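Local coordinates for protein 1-carboxybiuret hydrolase subunit AtzE (Pseudomonas sp., PDB 6C62) that hydrolyses 1-carboxybiuret to urea-1,3-dicarboxylate and ammonia, an amidase step in the bacterial breakdown of atrazine, at residues V20-L25 with R45-A50; L69-K74 with A110-L115; W185-T190 with L209-D214. All coordinates share one frame; numbering follows the deposited sequence.

How the contacts relate
From the N terminus, helix 17-35 leads through the edge strand 38-41 into helix 43-58, and contact 1 closes this helix-strand-helix loop. The chain then runs into strand 70-74, passes through helix 102-109 and returns as strand 113-118, so contact 2 closes a beta-alpha-beta unit. Contact 3 joins strand 185-188 to strand 208-213, nearer the middle of the same large mixed sheet. The three closures follow one another in series, without nesting or crossing. Contacts 1 and 2 touch, Glu49 probably hydrogen-bonding to the backbone N of Leu114, whereas contact 3 lies with its centre about 14 Å from that of contact 2.

Contact 1. Residues V20-L25 with R45-A50; sequences VCEEAL and RARAEA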
ATOM      1  N   VAL A  20     -27.852 -26.790 -26.441  1.00 17.50           N
ATOM      2  CA  VAL A  20     -27.826 -26.144 -25.131  1.00 16.14           C
ATOM      3  C   VAL A  20     -27.625 -24.631 -25.264  1.00 16.44           C
ATOM      4  O   VAL A  20     -28.322 -23.853 -24.620  1.00 13.87           O
ATOM      5  CB  VAL A  20     -26.751 -26.759 -24.212  1.00 16.53           C
ATOM      6  CG1 VAL A  20     -26.573 -25.924 -22.949  1.00 18.06           C
ATOM      7  CG2 VAL A  20     -27.196 -28.162 -23.811  1.00 16.43           C
ATOM      8  N   CYS A  21     -26.693 -24.234 -26.130  1.00 16.09           N
ATOM      9  CA  CYS A  21     -26.480 -22.829 -26.453  1.00 17.11           C
ATOM     10  C   CYS A  21     -27.743 -22.123 -27.045  1.00 18.77           C
ATOM     11  O   CYS A  21     -28.154 -21.013 -26.600  1.00 14.80           O
ATOM     12  CB  CYS A  21     -25.296 -22.743 -27.451  1.00 19.54           C
ATOM     13  SG  CYS A  21     -25.009 -21.100 -28.048  1.00 23.99           S
ATOM     14  N   GLU A  22     -28.365 -22.762 -28.039  1.00 19.02           N
ATOM     15  CA  GLU A  22     -29.581 -22.216 -28.639  1.00 20.32           C
ATOM     16  C   GLU A  22     -30.760 -22.096 -27.632  1.00 19.94           C
ATOM     17  O   GLU A  22     -31.467 -21.100 -27.667  1.00 18.90           O
ATOM     18  CB  GLU A  22     -30.031 -23.067 -29.833  1.00 23.65           C
ATOM     19  CG  GLU A  22     -29.094 -23.105 -31.035  1.00 26.91           C
ATOM     20  CD  GLU A  22     -28.799 -21.739 -31.639  1.00 29.52           C
ATOM     21  OE1 GLU A  22     -29.645 -20.824 -31.528  1.00 32.45           O
ATOM     22  OE2 GLU A  22     -27.722 -21.575 -32.237  1.00 24.61           O
ATOM     23  N   GLU A  23     -30.908 -23.044 -26.715  1.00 18.92           N
ATOM     24  CA  GLU A  23     -31.896 -22.911 -25.654  1.00 24.13           C
ATOM     25  C   GLU A  23     -31.663 -21.672 -24.768  1.00 21.51           C
ATOM     26  O   GLU A  23     -32.606 -20.938 -24.446  1.00 17.07           O
ATOM     27  CB  GLU A  23     -31.964 -24.147 -24.745  1.00 28.44           C
ATOM     28  CG  GLU A  23     -32.527 -25.426 -25.397  1.00 40.99           C
ATOM     29  CD  GLU A  23     -32.423 -26.653 -24.454  1.00 49.67           C
ATOM     30  OE1 GLU A  23     -33.024 -26.554 -23.354  1.00 52.16           O
ATOM     31  OE2 GLU A  23     -31.743 -27.687 -24.790  1.00 51.89           O
ATOM     32  N   ALA A  24     -30.403 -21.461 -24.364  1.00 19.07           N
ATOM     33  CA  ALA A  24     -30.099 -20.291 -23.576  1.00 18.85           C
ATOM     34  C   ALA A  24     -30.376 -19.002 -24.376  1.00 16.82           C
ATOM     35  O   ALA A  24     -30.986 -18.070 -23.845  1.00 14.99           O
ATOM     36  CB  ALA A  24     -28.677 -20.315 -23.087  1.00 18.03           C
ATOM     37  N   LEU A  25     -29.958 -18.956 -25.633  1.00 15.69           N
ATOM     38  CA  LEU A  25     -30.257 -17.808 -26.457  1.00 17.65           C
ATOM     39  C   LEU A  25     -31.759 -17.507 -26.569  1.00 16.87           C
ATOM     40  O   LEU A  25     -32.180 -16.347 -26.487  1.00 16.76           O
ATOM     41  CB  LEU A  25     -29.618 -17.915 -27.831  1.00 18.89           C
ATOM     42  CG  LEU A  25     -28.091 -17.880 -27.808  1.00 20.93           C
ATOM     43  CD1 LEU A  25     -27.558 -18.246 -29.189  1.00 23.66           C
ATOM     44  CD2 LEU A  25     -27.565 -16.529 -27.344  1.00 24.43           C
ATOM     45  N   ARG A  45     -19.948 -15.745 -31.275  1.00 15.14           N
ATOM     46  CA  ARG A  45     -18.976 -16.405 -30.434  1.00 15.63           C
ATOM     47  C   ARG A  45     -19.550 -17.619 -29.702  1.00 14.01           C
ATOM     48  O   ARG A  45     -18.915 -18.659 -29.644  1.00 16.52           O
ATOM     49  CB  ARG A  45     -18.383 -15.434 -29.431  1.00 15.86           C
ATOM     50  CG  ARG A  45     -17.335 -16.067 -28.563  1.00 17.94           C
ATOM     51  CD  ARG A  45     -16.910 -15.101 -27.502  1.00 18.45           C
ATOM     52  NE  ARG A  45     -16.091 -15.762 -26.497  1.00 19.24           N
ATOM     53  CZ  ARG A  45     -15.069 -15.234 -25.881  1.00 19.10           C
ATOM     54  NH1 ARG A  45     -14.686 -13.983 -26.108  1.00 18.19           N
ATOM     55  NH2 ARG A  45     -14.432 -15.995 -25.006  1.00 21.47           N
ATOM     56  N   ALA A  46     -20.714 -17.486 -29.105  1.00 14.02           N
ATOM     57  CA  ALA A  46     -21.328 -18.576 -28.406  1.00 13.53           C
ATOM     58  C   ALA A  46     -21.529 -19.777 -29.310  1.00 13.87           C
ATOM     59  O   ALA A  46     -21.280 -20.906 -28.909  1.00 13.35           O
ATOM     60  CB  ALA A  46     -22.659 -18.147 -27.860  1.00 13.96           C
ATOM     61  N   ARG A  47     -22.050 -19.524 -30.507  1.00 14.26           N
ATOM     62  CA  ARG A  47     -22.338 -20.611 -31.411  1.00 14.29           C
ATOM     63  C   ARG A  47     -21.048 -21.312 -31.866  1.00 13.23           C
ATOM     64  O   ARG A  47     -21.060 -22.539 -31.968  1.00 13.42           O
ATOM     65  CB  ARG A  47     -23.154 -20.153 -32.629  1.00 14.33           C
ATOM     66  CG  ARG A  47     -24.562 -19.820 -32.236  1.00 16.43           C
ATOM     67  CD  ARG A  47     -25.339 -19.051 -33.302  1.00 18.37           C
ATOM     68  NE  ARG A  47     -26.766 -19.059 -33.017  1.00 20.71           N
ATOM     69  CZ  ARG A  47     -27.641 -18.178 -33.488  1.00 25.74           C
ATOM     70  NH1 ARG A  47     -27.249 -17.192 -34.293  1.00 29.31           N
ATOM     71  NH2 ARG A  47     -28.905 -18.282 -33.151  1.00 25.85           N
ATOM     72  N   ALA A  48     -19.986 -20.546 -32.115  1.00 12.56           N
ATOM     73  CA  ALA A  48     -18.707 -21.149 -32.540  1.00 13.89           C
ATOM     74  C   ALA A  48     -18.079 -21.932 -31.391  1.00 14.36           C
ATOM     75  O   ALA A  48     -17.505 -23.006 -31.642  1.00 16.08           O
ATOM     76  CB  ALA A  48     -17.729 -20.116 -33.029  1.00 13.58           C
ATOM     77  N   GLU A  49     -18.189 -21.446 -30.147  1.00 14.14           N
ATOM     78  CA  GLU A  49     -17.678 -22.192 -28.995  1.00 14.97           C
ATOM     79  C   GLU A  49     -18.392 -23.520 -28.771  1.00 15.44           C
ATOM     80  O   GLU A  49     -17.739 -24.568 -28.506  1.00 13.12           O
ATOM     81  CB  GLU A  49     -17.647 -21.354 -27.707  1.00 16.27           C
ATOM     82  CG  GLU A  49     -16.521 -20.303 -27.687  1.00 18.43           C
ATOM     83  CD  GLU A  49     -16.585 -19.299 -26.488  1.00 21.77           C
ATOM     84  OE1 GLU A  49     -17.633 -19.179 -25.796  1.00 23.91           O
ATOM     85  OE2 GLU A  49     -15.594 -18.552 -26.252  1.00 26.76           O
ATOM     86  N   ALA A  50     -19.719 -23.474 -28.874  1.00 14.49           N
ATOM     87  CA  ALA A  50     -20.555 -24.665 -28.709  1.00 14.90           C
ATOM     88  C   ALA A  50     -20.242 -25.678 -29.841  1.00 15.56           C
ATOM     89  O   ALA A  50     -20.025 -26.906 -29.572  1.00 15.25           O
ATOM     90  CB  ALA A  50     -22.030 -24.276 -28.692  1.00 13.56           C
TER
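Cys21 and Ala46 meet where helices 17-35 and 43-58 pack side by side, their short segments running nearly antiparallel at 157° with the axes 9.9 Å apart. The tight part of the contact is small and apolar. SG of Cys21 stands anti to the backbone N (chi1 175°), which carries it out to the neighbouring helix, 3.8 Å from CB of Ala46. One turn further along that helix, CB of Ala50 touches CB of Cys21, also at 3.8 Å. Alanine suits both positions, since a single methyl fills the interface while letting the backbones come close: the CA atoms of Cys21 and Ala50 are 6.6 Å apart.

The other side is polar and only partly buried. Here Glu22 and Arg47 reach across from flanking positions, the glutamate bent at chi2 and the arginine extended from CG to NE. Arg47 grips the carboxylate side-on: NE gives a 2.8 Å bond to Glu22 OE2, and NH2 a straighter one of 3.1 Å to Glu22 OE1. Both oxygens use their syn lone pairs, and the two planes lie only 23° apart. Leu25 adds a looser touch, its CD1 4.0 Å from NE of Arg47, approaching obliquely. An alanine in place of Arg47 would probably leave the Glu22 carboxylate without its partner across the helices and freer to turn, and uncover CD1 of Leu25.

Arg18, one turn before Glu22, makes a second salt bridge to OE2, so this oxygen is shared by two cationic groups. That setting is likely to keep the glutamate ionised, and the paired bonds to Arg47 fix the rotation of its carboxylate beside the apolar part of the contact.

Contact 2. Residues L69-K74 with A110-L115; sequences LPYAVK and AGAVLL
Backbone hydrogen bonds join Leu69 and Tyr71 to Val113 and Leu115: Val113 N gives a 2.9 Å bond to Leu69 O, Tyr71 N one of 3.0 Å to Val113 O, and Leu115 N one of 2.8 Å to Tyr71 O. These make a parallel pairing of Pro70 with Val113 and Tyr71 with Leu114. Proline suits position Pro70, since the pairing with Val113 asks no N-H of it, and its CA approaches Val113 O instead. A water joins Tyr71 OH to Ala112 O.

Among apolar contacts, CG of Tyr71 stands between the backbone N and the carbonyl carbon (chi1 75°), which lays the ring beside Ala112 and Leu114. CD1 of Leu114 sits over one face, offset toward the rim, in a CH-pi contact 4.0 Å from the centroid, while Ala112 CB meets Tyr71 CE1 at 3.5 Å. On the opposite sheet face, Pro70 CB packs on Leu115 CD2.

Gly111, with phi 101°, ends helix 102-109 in a Schellman motif, where a side chain would be jammed against the carbonyl O of Ala110. That helix covers Tyr71 as the crossover of this beta-alpha-beta unit, while helices 17-35 and 43-58 pack against Leu115. Strand 70-74 also pairs with strand 165-170 and ends at Lys74, assigned by similarity to the charge relay.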
ATOM      1  N   LEU A  69     -21.063 -25.571 -21.105  1.00 12.95           N
ATOM      2  CA  LEU A  69     -21.870 -24.869 -20.079  1.00 12.86           C
ATOM      3  C   LEU A  69     -21.990 -23.389 -20.450  1.00 12.98           C
ATOM      4  O   LEU A  69     -21.000 -22.703 -20.594  1.00 12.63           O
ATOM      5  CB  LEU A  69     -21.241 -25.012 -18.704  1.00 13.76           C
ATOM      6  CG  LEU A  69     -22.099 -24.460 -17.552  1.00 14.63           C
ATOM      7  CD1 LEU A  69     -23.223 -25.412 -17.208  1.00 16.42           C
ATOM      8  CD2 LEU A  69     -21.313 -24.210 -16.315  1.00 16.09           C
ATOM      9  N   PRO A  70     -23.210 -22.895 -20.661  1.00 13.44           N
ATOM     10  CA  PRO A  70     -23.316 -21.451 -20.908  1.00 12.61           C
ATOM     11  C   PRO A  70     -23.064 -20.570 -19.698  1.00 12.17           C
ATOM     12  O   PRO A  70     -23.373 -20.955 -18.550  1.00 11.78           O
ATOM     13  CB  PRO A  70     -24.777 -21.286 -21.314  1.00 13.53           C
ATOM     14  CG  PRO A  70     -25.247 -22.636 -21.681  1.00 13.54           C
ATOM     15  CD  PRO A  70     -24.508 -23.560 -20.793  1.00 12.78           C
ATOM     16  N   TYR A  71     -22.504 -19.384 -19.951  1.00 12.05           N
ATOM     17  CA  TYR A  71     -22.227 -18.406 -18.879  1.00 10.74           C
ATOM     18  C   TYR A  71     -22.237 -17.007 -19.475  1.00  9.73           C
ATOM     19  O   TYR A  71     -22.236 -16.837 -20.726  1.00  9.53           O
ATOM     20  CB  TYR A  71     -20.922 -18.697 -18.145  1.00 10.22           C
ATOM     21  CG  TYR A  71     -19.682 -18.364 -18.878  1.00 11.59           C
ATOM     22  CD1 TYR A  71     -19.246 -19.160 -19.950  1.00 12.10           C
ATOM     23  CD2 TYR A  71     -18.901 -17.249 -18.546  1.00 11.64           C
ATOM     24  CE1 TYR A  71     -18.089 -18.881 -20.601  1.00 12.10           C
ATOM     25  CE2 TYR A  71     -17.714 -16.968 -19.212  1.00 12.61           C
ATOM     26  CZ  TYR A  71     -17.294 -17.777 -20.220  1.00 12.94           C
ATOM     27  OH  TYR A  71     -16.129 -17.491 -20.976  1.00 13.61           O
ATOM     28  N   ALA A  72     -22.396 -16.049 -18.593  1.00  9.26           N
ATOM     29  CA  ALA A  72     -22.263 -14.647 -18.960  1.00  9.33           C
ATOM     30  C   ALA A  72     -21.495 -13.902 -17.898  1.00  8.64           C
ATOM     31  O   ALA A  72     -21.338 -14.391 -16.753  1.00  8.51           O
ATOM     32  CB  ALA A  72     -23.621 -14.041 -19.204  1.00  9.42           C
ATOM     33  N   VAL A  73     -20.994 -12.709 -18.248  1.00  8.88           N
ATOM     34  CA  VAL A  73     -20.102 -11.967 -17.300  1.00  9.16           C
ATOM     35  C   VAL A  73     -20.535 -10.519 -17.098  1.00  9.50           C
ATOM     36  O   VAL A  73     -20.982  -9.852 -18.037  1.00  8.42           O
ATOM     37  CB  VAL A  73     -18.626 -12.022 -17.787  1.00  9.51           C
ATOM     38  CG1 VAL A  73     -18.210 -13.499 -17.916  1.00  9.96           C
ATOM     39  CG2 VAL A  73     -18.429 -11.309 -19.106  1.00  9.91           C
ATOM     40  N   LYS A  74     -20.391 -10.027 -15.875  1.00  8.97           N
ATOM     41  CA  LYS A  74     -20.573  -8.613 -15.598  1.00  8.89           C
ATOM     42  C   LYS A  74     -19.748  -7.782 -16.580  1.00  9.13           C
ATOM     43  O   LYS A  74     -18.606  -8.157 -16.930  1.00  8.39           O
ATOM     44  CB  LYS A  74     -20.128  -8.379 -14.166  1.00  9.11           C
ATOM     45  CG  LYS A  74     -20.432  -7.006 -13.607  1.00  9.20           C
ATOM     46  CD  LYS A  74     -19.979  -6.986 -12.150  1.00  9.11           C
ATOM     47  CE  LYS A  74     -20.410  -5.708 -11.466  1.00  9.32           C
ATOM     48  NZ  LYS A  74     -20.061  -5.791 -10.021  1.00  9.26           N
ATOM     49  N   ALA A 110     -11.798 -24.316 -19.987  1.00 13.16           N
ATOM     50  CA  ALA A 110     -12.533 -25.388 -19.380  1.00 13.57           C
ATOM     51  C   ALA A 110     -13.776 -25.836 -20.195  1.00 12.94           C
ATOM     52  O   ALA A 110     -14.460 -26.736 -19.780  1.00 13.26           O
ATOM     53  CB  ALA A 110     -12.952 -24.986 -17.966  1.00 14.24           C
ATOM     54  N   GLY A 111     -14.041 -25.204 -21.336  1.00 12.61           N
ATOM     55  CA  GLY A 111     -15.083 -25.641 -22.280  1.00 13.54           C
ATOM     56  C   GLY A 111     -16.348 -24.830 -22.166  1.00 13.09           C
ATOM     57  O   GLY A 111     -17.282 -25.139 -22.829  1.00 13.08           O
ATOM     58  N   ALA A 112     -16.383 -23.813 -21.289  1.00 13.76           N
ATOM     59  CA  ALA A 112     -17.585 -23.031 -21.124  1.00 12.75           C
ATOM     60  C   ALA A 112     -17.814 -22.114 -22.328  1.00 12.09           C
ATOM     61  O   ALA A 112     -16.886 -21.706 -23.021  1.00 12.59           O
ATOM     62  CB  ALA A 112     -17.564 -22.288 -19.814  1.00 12.33           C
ATOM     63  N   VAL A 113     -19.073 -21.778 -22.533  1.00 11.52           N
ATOM     64  CA  VAL A 113     -19.566 -21.044 -23.700  1.00 11.66           C
ATOM     65  C   VAL A 113     -20.145 -19.692 -23.309  1.00 11.92           C
ATOM     66  O   VAL A 113     -21.186 -19.601 -22.587  1.00 12.63           O
ATOM     67  CB  VAL A 113     -20.666 -21.887 -24.403  1.00 11.58           C
ATOM     68  CG1 VAL A 113     -21.313 -21.118 -25.538  1.00 12.50           C
ATOM     69  CG2 VAL A 113     -20.051 -23.187 -24.930  1.00 11.86           C
ATOM     70  N   LEU A 114     -19.540 -18.620 -23.831  1.00 11.54           N
ATOM     71  CA  LEU A 114     -19.865 -17.281 -23.394  1.00 12.18           C
ATOM     72  C   LEU A 114     -21.033 -16.695 -24.170  1.00 13.48           C
ATOM     73  O   LEU A 114     -20.955 -16.574 -25.402  1.00 13.73           O
ATOM     74  CB  LEU A 114     -18.636 -16.359 -23.540  1.00 12.88           C
ATOM     75  CG  LEU A 114     -18.880 -14.881 -23.221  1.00 12.67           C
ATOM     76  CD1 LEU A 114     -19.119 -14.725 -21.768  1.00 12.35           C
ATOM     77  CD2 LEU A 114     -17.678 -14.075 -23.599  1.00 14.11           C
ATOM     78  N   LEU A 115     -22.066 -16.276 -23.449  1.00 13.07           N
ATOM     79  CA  LEU A 115     -23.259 -15.716 -24.041  1.00 14.01           C
ATOM     80  C   LEU A 115     -23.318 -14.199 -24.037  1.00 13.99           C
ATOM     81  O   LEU A 115     -24.084 -13.603 -24.864  1.00 13.07           O
ATOM     82  CB  LEU A 115     -24.501 -16.267 -23.354  1.00 15.51           C
ATOM     83  CG  LEU A 115     -25.084 -17.496 -24.032  1.00 19.48           C
ATOM     84  CD1 LEU A 115     -24.125 -18.600 -24.402  1.00 21.32           C
ATOM     85  CD2 LEU A 115     -26.049 -18.048 -23.031  1.00 22.08           C
TER
HETATM   86  O   HOH W   1     -15.977 -19.058 -23.382  1.00 15.94           O

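Contact 3. Residues W185-T190 with L209-D214; sequences WGLKPT and LGPLAD
The shortest polar bond between the segments runs from Ala213 N to Trp185 O, 2.9 Å, with the donor above the carbonyl plane. It belongs to an antiparallel pairing of strands 185-188 and 208-213 within the large mixed sheet of the amidase fold. Trp185 N returns a 3.0 Å bond to Ala213 O, making these residues a hydrogen-bonded pair. Leu187 N continues the pairing through a bond of 3.0 Å to Pro211 O.

Between them, Gly186 and Leu212 form the non-hydrogen-bonded pair, their CA atoms only 4.2 Å apart. Glycine brings no side chain to this close approach, and Leu212 CA makes a C-H...O contact with Trp185 O.

CG of Trp185 is anti to its own carbonyl carbon (chi1 -69°), which turns the indole so that its edge meets Ala213 O, near the ring plane. Its broad apolar surface suits a site lined by Val216 and Leu219 of helix 216-226 and by Val412 and Ala414 of the adjoining strand 411-416. Ala213 also meets Leu219, and its small methyl packs against that helix. Leu187 CB rests obliquely on the Pro211 ring, 4.1 Å from CD.

Toward the far end the pairing changes character. Pro211 has no N-H to offer, and Gly210 suits its place, since at this backbone a side chain would collide with Leu187 O and Pro189 CD. Leu209 lies about 7 Å, side chain to side chain, from Lys74, a charge-relay residue by similarity. At this end Pro189 turns its ring to the partner strand, placing CD 3.2 Å from Leu209 O.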
ATOM      1  N   TRP A 185     -26.694 -18.727  -5.741  1.00  9.91           N
ATOM      2  CA  TRP A 185     -25.463 -19.004  -5.033  1.00  9.94           C
ATOM      3  C   TRP A 185     -24.388 -17.991  -5.470  1.00 10.00           C
ATOM      4  O   TRP A 185     -24.326 -17.621  -6.631  1.00  9.86           O
ATOM      5  CB  TRP A 185     -24.941 -20.423  -5.306  1.00  9.87           C
ATOM      6  CG  TRP A 185     -25.771 -21.485  -4.714  1.00 10.44           C
ATOM      7  CD1 TRP A 185     -26.907 -22.075  -5.259  1.00 10.83           C
ATOM      8  CD2 TRP A 185     -25.576 -22.105  -3.452  1.00 11.09           C
ATOM      9  NE1 TRP A 185     -27.405 -23.026  -4.394  1.00 11.14           N
ATOM     10  CE2 TRP A 185     -26.605 -23.067  -3.285  1.00 10.80           C
ATOM     11  CE3 TRP A 185     -24.658 -21.916  -2.423  1.00 11.30           C
ATOM     12  CZ2 TRP A 185     -26.726 -23.829  -2.128  1.00 12.05           C
ATOM     13  CZ3 TRP A 185     -24.785 -22.680  -1.291  1.00 12.32           C
ATOM     14  CH2 TRP A 185     -25.792 -23.627  -1.159  1.00 12.52           C
ATOM     15  N   GLY A 186     -23.545 -17.563  -4.535  1.00  9.99           N
ATOM     16  CA  GLY A 186     -22.397 -16.731  -4.871  1.00 10.25           C
ATOM     17  C   GLY A 186     -21.184 -17.112  -4.043  1.00 10.93           C
ATOM     18  O   GLY A 186     -21.320 -17.616  -2.891  1.00 10.36           O
ATOM     19  N   LEU A 187     -20.003 -16.878  -4.628  1.00 10.47           N
ATOM     20  CA  LEU A 187     -18.763 -17.095  -3.982  1.00 11.51           C
ATOM     21  C   LEU A 187     -17.888 -15.872  -4.187  1.00 11.54           C
ATOM     22  O   LEU A 187     -17.576 -15.506  -5.342  1.00 10.09           O
ATOM     23  CB  LEU A 187     -18.056 -18.333  -4.575  1.00 12.27           C
ATOM     24  CG  LEU A 187     -16.571 -18.550  -4.180  1.00 13.33           C
ATOM     25  CD1 LEU A 187     -16.438 -18.833  -2.704  1.00 13.63           C
ATOM     26  CD2 LEU A 187     -15.946 -19.673  -5.010  1.00 13.12           C
ATOM     27  N   LYS A 188     -17.487 -15.253  -3.089  1.00 11.39           N
ATOM     28  CA  LYS A 188     -16.460 -14.201  -3.105  1.00 11.11           C
ATOM     29  C   LYS A 188     -15.243 -14.877  -2.555  1.00 10.35           C
ATOM     30  O   LYS A 188     -15.190 -15.132  -1.361  1.00 10.62           O
ATOM     31  CB  LYS A 188     -16.864 -13.043  -2.231  1.00 11.72           C
ATOM     32  CG  LYS A 188     -15.825 -11.933  -2.276  1.00 12.11           C
ATOM     33  CD  LYS A 188     -15.836 -10.975  -1.082  1.00 12.63           C
ATOM     34  CE  LYS A 188     -15.457 -11.602   0.228  1.00 12.96           C
ATOM     35  NZ  LYS A 188     -14.048 -12.015   0.221  1.00 13.17           N
ATOM     36  N   PRO A 189     -14.293 -15.251  -3.411  1.00  9.99           N
ATOM     37  CA  PRO A 189     -13.114 -15.904  -2.911  1.00 10.20           C
ATOM     38  C   PRO A 189     -12.237 -14.973  -2.057  1.00  9.65           C
ATOM     39  O   PRO A 189     -12.566 -13.790  -1.847  1.00  9.30           O
ATOM     40  CB  PRO A 189     -12.359 -16.348  -4.189  1.00 10.15           C
ATOM     41  CG  PRO A 189     -13.365 -16.212  -5.291  1.00 10.77           C
ATOM     42  CD  PRO A 189     -14.170 -15.013  -4.855  1.00 10.23           C
ATOM     43  N   THR A 190     -11.200 -15.555  -1.496  1.00  9.73           N
ATOM     44  CA  THR A 190     -10.204 -14.790  -0.720  1.00  9.75           C
ATOM     45  C   THR A 190      -9.655 -13.630  -1.582  1.00  9.52           C
ATOM     46  O   THR A 190      -9.435 -13.785  -2.774  1.00  9.29           O
ATOM     47  CB  THR A 190      -9.022 -15.677  -0.331  1.00 10.31           C
ATOM     48  OG1 THR A 190      -9.488 -16.806   0.428  1.00 10.11           O
ATOM     49  CG2 THR A 190      -8.004 -14.914   0.438  1.00 10.36           C
ATOM     50  N   LEU A 209     -13.136 -10.834  -7.505  1.00 10.97           N
ATOM     51  CA  LEU A 209     -13.947 -11.369  -8.596  1.00 10.73           C
ATOM     52  C   LEU A 209     -14.341 -12.775  -8.252  1.00 11.16           C
ATOM     53  O   LEU A 209     -13.613 -13.486  -7.554  1.00 11.72           O
ATOM     54  CB  LEU A 209     -13.176 -11.407  -9.891  1.00 10.92           C
ATOM     55  CG  LEU A 209     -12.603 -10.044 -10.374  1.00 11.39           C
ATOM     56  CD1 LEU A 209     -11.797 -10.324 -11.612  1.00 12.49           C
ATOM     57  CD2 LEU A 209     -13.766  -9.076 -10.651  1.00 11.19           C
ATOM     58  N   GLY A 210     -15.495 -13.190  -8.755  1.00 10.82           N
ATOM     59  CA  GLY A 210     -15.994 -14.534  -8.440  1.00 10.81           C
ATOM     60  C   GLY A 210     -17.290 -14.917  -9.133  1.00 10.20           C
ATOM     61  O   GLY A 210     -17.927 -14.087  -9.823  1.00  9.34           O
ATOM     62  N   PRO A 211     -17.662 -16.190  -9.018  1.00 10.34           N
ATOM     63  CA  PRO A 211     -18.824 -16.733  -9.701  1.00  9.62           C
ATOM     64  C   PRO A 211     -20.103 -16.618  -8.876  1.00 10.21           C
ATOM     65  O   PRO A 211     -20.073 -16.534  -7.624  1.00  9.93           O
ATOM     66  CB  PRO A 211     -18.451 -18.176  -9.876  1.00  9.71           C
ATOM     67  CG  PRO A 211     -17.602 -18.483  -8.618  1.00 10.47           C
ATOM     68  CD  PRO A 211     -16.887 -17.228  -8.305  1.00  9.77           C
ATOM     69  N   LEU A 212     -21.207 -16.559  -9.599  1.00 10.38           N
ATOM     70  CA  LEU A 212     -22.534 -16.845  -9.072  1.00 11.31           C
ATOM     71  C   LEU A 212     -23.069 -18.029  -9.869  1.00 10.20           C
ATOM     72  O   LEU A 212     -22.648 -18.242 -11.007  1.00  9.20           O
ATOM     73  CB  LEU A 212     -23.486 -15.669  -9.247  1.00 11.98           C
ATOM     74  CG  LEU A 212     -23.209 -14.396  -8.467  1.00 12.75           C
ATOM     75  CD1 LEU A 212     -22.113 -13.603  -9.155  1.00 13.67           C
ATOM     76  CD2 LEU A 212     -24.427 -13.490  -8.312  1.00 13.71           C
ATOM     77  N   ALA A 213     -23.958 -18.813  -9.262  1.00  9.24           N
ATOM     78  CA  ALA A 213     -24.370 -20.053  -9.898  1.00 10.52           C
ATOM     79  C   ALA A 213     -25.681 -20.579  -9.404  1.00 10.41           C
ATOM     80  O   ALA A 213     -26.239 -20.133  -8.397  1.00 10.39           O
ATOM     81  CB  ALA A 213     -23.261 -21.139  -9.754  1.00 10.52           C
ATOM     82  N   ASP A 214     -26.193 -21.545 -10.157  1.00 12.94           N
ATOM     83  CA  ASP A 214     -27.468 -22.196  -9.871  1.00 14.25           C
ATOM     84  C   ASP A 214     -27.390 -23.301  -8.824  1.00 15.20           C
ATOM     85  O   ASP A 214     -28.412 -23.916  -8.481  1.00 14.77           O
ATOM     86  CB  ASP A 214     -28.054 -22.735 -11.161  1.00 16.16           C
ATOM     87  CG  ASP A 214     -27.273 -23.930 -11.727  1.00 18.39           C
ATOM     88  OD1 ASP A 214     -26.166 -24.347 -11.226  1.00 20.85           O
ATOM     89  OD2 ASP A 214     -27.767 -24.451 -12.730  1.00 21.57           O
TER